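Local coordinates for macrodomain protein (Streptomyces coelicolor, PDB 5E3B), which probably removes ADP-ribose by hydrolysis from modified substrates, such as ADP-ribosylated thymidine in DNA, and influences antibiotic production in its host, at residues K37-I42 against Y96-N101. Numbering follows the deposited sequence. Where two conformers were deposited one is given.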
ATOM      1  N   LYS A  37      13.904   3.128  12.146  1.00 31.42           N
ATOM      2  CA  LYS A  37      13.373   3.831  13.280  1.00 34.23           C
ATOM      3  C   LYS A  37      12.178   4.704  12.806  1.00 30.89           C
ATOM      4  O   LYS A  37      12.125   5.116  11.663  1.00 31.24           O
ATOM      5  CB  LYS A  37      14.498   4.680  13.965  1.00 40.02           C
ATOM      6  CG  LYS A  37      14.388   6.202  13.841  1.00 40.85           C
ATOM      7  N   GLY A  38      11.279   5.017  13.727  1.00 25.70           N
ATOM      8  CA  GLY A  38      10.262   5.994  13.512  1.00 23.70           C
ATOM      9  C   GLY A  38       9.027   5.243  13.009  1.00 19.18           C
ATOM     10  O   GLY A  38       9.044   4.022  12.933  1.00 23.74           O
ATOM     11  N   VAL A  39       7.995   5.984  12.736  1.00 19.73           N
ATOM     12  CA  VAL A  39       6.706   5.406  12.333  1.00 17.58           C
ATOM     13  C   VAL A  39       6.962   4.832  10.963  1.00 16.08           C
ATOM     14  O   VAL A  39       7.606   5.479  10.115  1.00 16.11           O
ATOM     15  CB  VAL A  39       5.596   6.462  12.299  1.00 18.46           C
ATOM     16  CG1 VAL A  39       4.308   5.857  11.806  1.00 18.08           C
ATOM     17  CG2 VAL A  39       5.419   7.065  13.713  1.00 24.24           C
ATOM     18  N   LYS A  40       6.411   3.669  10.760  1.00 13.30           N
ATOM     19  CA  LYS A  40       6.492   2.925   9.472  1.00 13.52           C
ATOM     20  C   LYS A  40       5.092   2.709   8.920  1.00 14.19           C
ATOM     21  O   LYS A  40       4.164   2.294   9.660  1.00 12.93           O
ATOM     22  CB  LYS A  40       7.152   1.587   9.720  1.00 16.16           C
ATOM     23  CG  LYS A  40       8.628   1.797  10.071  1.00 19.36           C
ATOM     24  CD  LYS A  40       9.246   0.608  10.774  1.00 23.29           C
ATOM     25  CE  LYS A  40       8.948   0.512  12.274  1.00 25.87           C
ATOM     26  NZ  LYS A  40       9.716   1.397  13.199  1.00 27.06           N
ATOM     27  N   MET A  41       4.965   2.873   7.582  1.00 11.50           N
ATOM     28  CA  MET A  41       3.703   2.637   6.913  0.62 11.71           C
ATOM     29  C   MET A  41       3.973   1.737   5.752  1.00 12.01           C
ATOM     30  O   MET A  41       4.759   2.061   4.887  1.00 13.55           O
ATOM     31  CB  MET A  41       3.038   3.904   6.453  0.62 12.68           C
ATOM     32  CG  MET A  41       1.718   3.642   5.850  0.62 13.29           C
ATOM     33  SD  MET A  41       0.948   5.132   5.248  0.62 15.11           S
ATOM     34  CE  MET A  41       0.568   5.999   6.722  0.62 16.12           C
ATOM     35  N   ILE A  42       3.267   0.601   5.762  1.00 10.69           N
ATOM     36  CA  ILE A  42       3.398  -0.421   4.718  1.00 11.06           C
ATOM     37  C   ILE A  42       2.215  -0.278   3.780  1.00 12.21           C
ATOM     38  O   ILE A  42       1.094  -0.505   4.195  1.00 13.92           O
ATOM     39  CB  ILE A  42       3.443  -1.783   5.360  1.00 11.92           C
ATOM     40  CG1 ILE A  42       4.598  -1.871   6.377  1.00 15.91           C
ATOM     41  CG2 ILE A  42       3.491  -2.873   4.342  1.00 13.80           C
ATOM     42  CD1 ILE A  42       4.324  -2.922   7.369  1.00 15.85           C
ATOM     43  N   TYR A  96       4.052   1.716  16.370  1.00 13.20           N
ATOM     44  CA  TYR A  96       4.415   2.710  15.360  1.00 14.69           C
ATOM     45  C   TYR A  96       4.484   2.045  14.003  1.00 15.18           C
ATOM     46  O   TYR A  96       5.302   2.487  13.173  1.00 14.89           O
ATOM     47  CB  TYR A  96       5.719   3.341  15.754  1.00 17.22           C
ATOM     48  CG  TYR A  96       5.591   4.004  17.152  1.00 18.84           C
ATOM     49  CD1 TYR A  96       4.840   5.146  17.277  1.00 20.00           C
ATOM     50  CD2 TYR A  96       6.200   3.425  18.275  1.00 25.75           C
ATOM     51  CE1 TYR A  96       4.604   5.748  18.513  1.00 21.81           C
ATOM     52  CE2 TYR A  96       6.057   4.036  19.550  1.00 24.38           C
ATOM     53  CZ  TYR A  96       5.256   5.194  19.645  1.00 26.90           C
ATOM     54  OH  TYR A  96       5.055   5.846  20.851  1.00 27.87           O
ATOM     55  N   VAL A  97       3.565   1.130  13.730  1.00 13.01           N
ATOM     56  CA  VAL A  97       3.477   0.549  12.386  1.00 11.67           C
ATOM     57  C   VAL A  97       1.970   0.576  11.927  1.00 12.21           C
ATOM     58  O   VAL A  97       1.044   0.119  12.689  1.00 11.09           O
ATOM     59  CB  VAL A  97       4.062  -0.868  12.255  1.00 12.06           C
ATOM     60  CG1 VAL A  97       3.927  -1.366  10.817  1.00 12.55           C
ATOM     61  CG2 VAL A  97       5.556  -0.920  12.740  1.00 14.32           C
ATOM     62  N   TRP A  98       1.742   0.991  10.669  1.00 11.26           N
ATOM     63  CA  TRP A  98       0.465   1.033  10.043  1.00 12.02           C
ATOM     64  C   TRP A  98       0.575   0.292   8.694  1.00 10.89           C
ATOM     65  O   TRP A  98       1.617   0.278   8.095  1.00 11.25           O
ATOM     66  CB  TRP A  98       0.037   2.454   9.717  1.00 14.00           C
ATOM     67  CG  TRP A  98      -0.786   3.158  10.815  1.00 16.77           C
ATOM     68  CD1 TRP A  98      -2.146   3.244  10.873  1.00 18.14           C
ATOM     69  CD2 TRP A  98      -0.317   3.763  11.960  1.00 18.41           C
ATOM     70  NE1 TRP A  98      -2.568   3.884  11.974  1.00 17.09           N
ATOM     71  CE2 TRP A  98      -1.442   4.233  12.667  1.00 18.81           C
ATOM     72  CE3 TRP A  98       0.950   3.991  12.453  1.00 17.17           C
ATOM     73  CZ2 TRP A  98      -1.358   4.921  13.891  1.00 17.69           C
ATOM     74  CZ3 TRP A  98       1.058   4.618  13.631  1.00 18.89           C
ATOM     75  CH2 TRP A  98      -0.113   5.086  14.367  1.00 21.16           C
ATOM     76  N   VAL A  99      -0.498  -0.353   8.336  1.00  9.61           N
ATOM     77  CA  VAL A  99      -0.726  -0.887   6.954  1.00  9.25           C
ATOM     78  C   VAL A  99      -1.744  -0.028   6.237  1.00 10.69           C
ATOM     79  O   VAL A  99      -2.863   0.215   6.755  1.00 10.92           O
ATOM     80  CB  VAL A  99      -1.148  -2.358   7.012  1.00 10.27           C
ATOM     81  CG1 VAL A  99      -1.447  -2.901   5.645  1.00 11.08           C
ATOM     82  CG2 VAL A  99      -0.037  -3.159   7.692  1.00 10.22           C
ATOM     83  N   ALA A 100      -1.428   0.356   4.986  1.00  9.39           N
ATOM     84  CA  ALA A 100      -2.308   1.141   4.168  1.00 10.45           C
ATOM     85  C   ALA A 100      -2.823   0.235   3.066  1.00 10.11           C
ATOM     86  O   ALA A 100      -2.085  -0.179   2.161  1.00  9.95           O
ATOM     87  CB  ALA A 100      -1.552   2.349   3.502  1.00 10.47           C
ATOM     88  N   ASN A 101      -4.086  -0.149   3.185  1.00 10.17           N
ATOM     89  CA  ASN A 101      -4.750  -0.924   2.185  1.00 10.17           C
ATOM     90  C   ASN A 101      -5.314   0.041   1.101  1.00 10.34           C
ATOM     91  O   ASN A 101      -6.270   0.785   1.344  1.00 11.74           O
ATOM     92  CB  ASN A 101      -5.929  -1.709   2.758  1.00 10.28           C
ATOM     93  CG  ASN A 101      -5.587  -2.760   3.813  1.00 10.74           C
ATOM     94  OD1 ASN A 101      -4.518  -3.341   3.882  1.00 11.16           O
ATOM     95  ND2 ASN A 101      -6.571  -2.961   4.708  1.00 11.33           N
TER
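The two methyls of V39 divide between two aromatic rings: CG1, anti to the backbone N (chi1 177°), meets the six-membered ring of W98 obliquely, 3.9 Å from CE3, while CG2 approaches Y96 CD1, also obliquely. Y96 lies just before, and W98 within, strand 97-105, which pairs in parallel with strand 40-47 in the mixed sheet of the macrodomain; strand 139-143 lies on the other side of 40-47. Backbone bonds alternate across the pair: K40 N to Y96 O, W98 N to K40 O, I42 N to W98 O at 2.9 Å, and A100 N to I42 O at 2.8 Å. CA-H groups of V39, V97, M41 and V99 add contacts to the same four carbonyls. On the sheet face of M41 and W98, M41 SD lies 4.1 Å from A100 CB, and V129 of helix 119-136 touches both M41 and A100. The other face carries K40, V97, I42 and V99; there I42 CD1 packs 3.8 Å from V97 CG1, with W64 also touching I42. The aliphatic part of K40 crosses V97, its CE 3.7 Å from CG2. Bends at chi3 and chi4 (-80° and -78°) then fold the chain back, bringing NZ into hydrogen bonds with V36 O and, at 2.7 Å, G38 O.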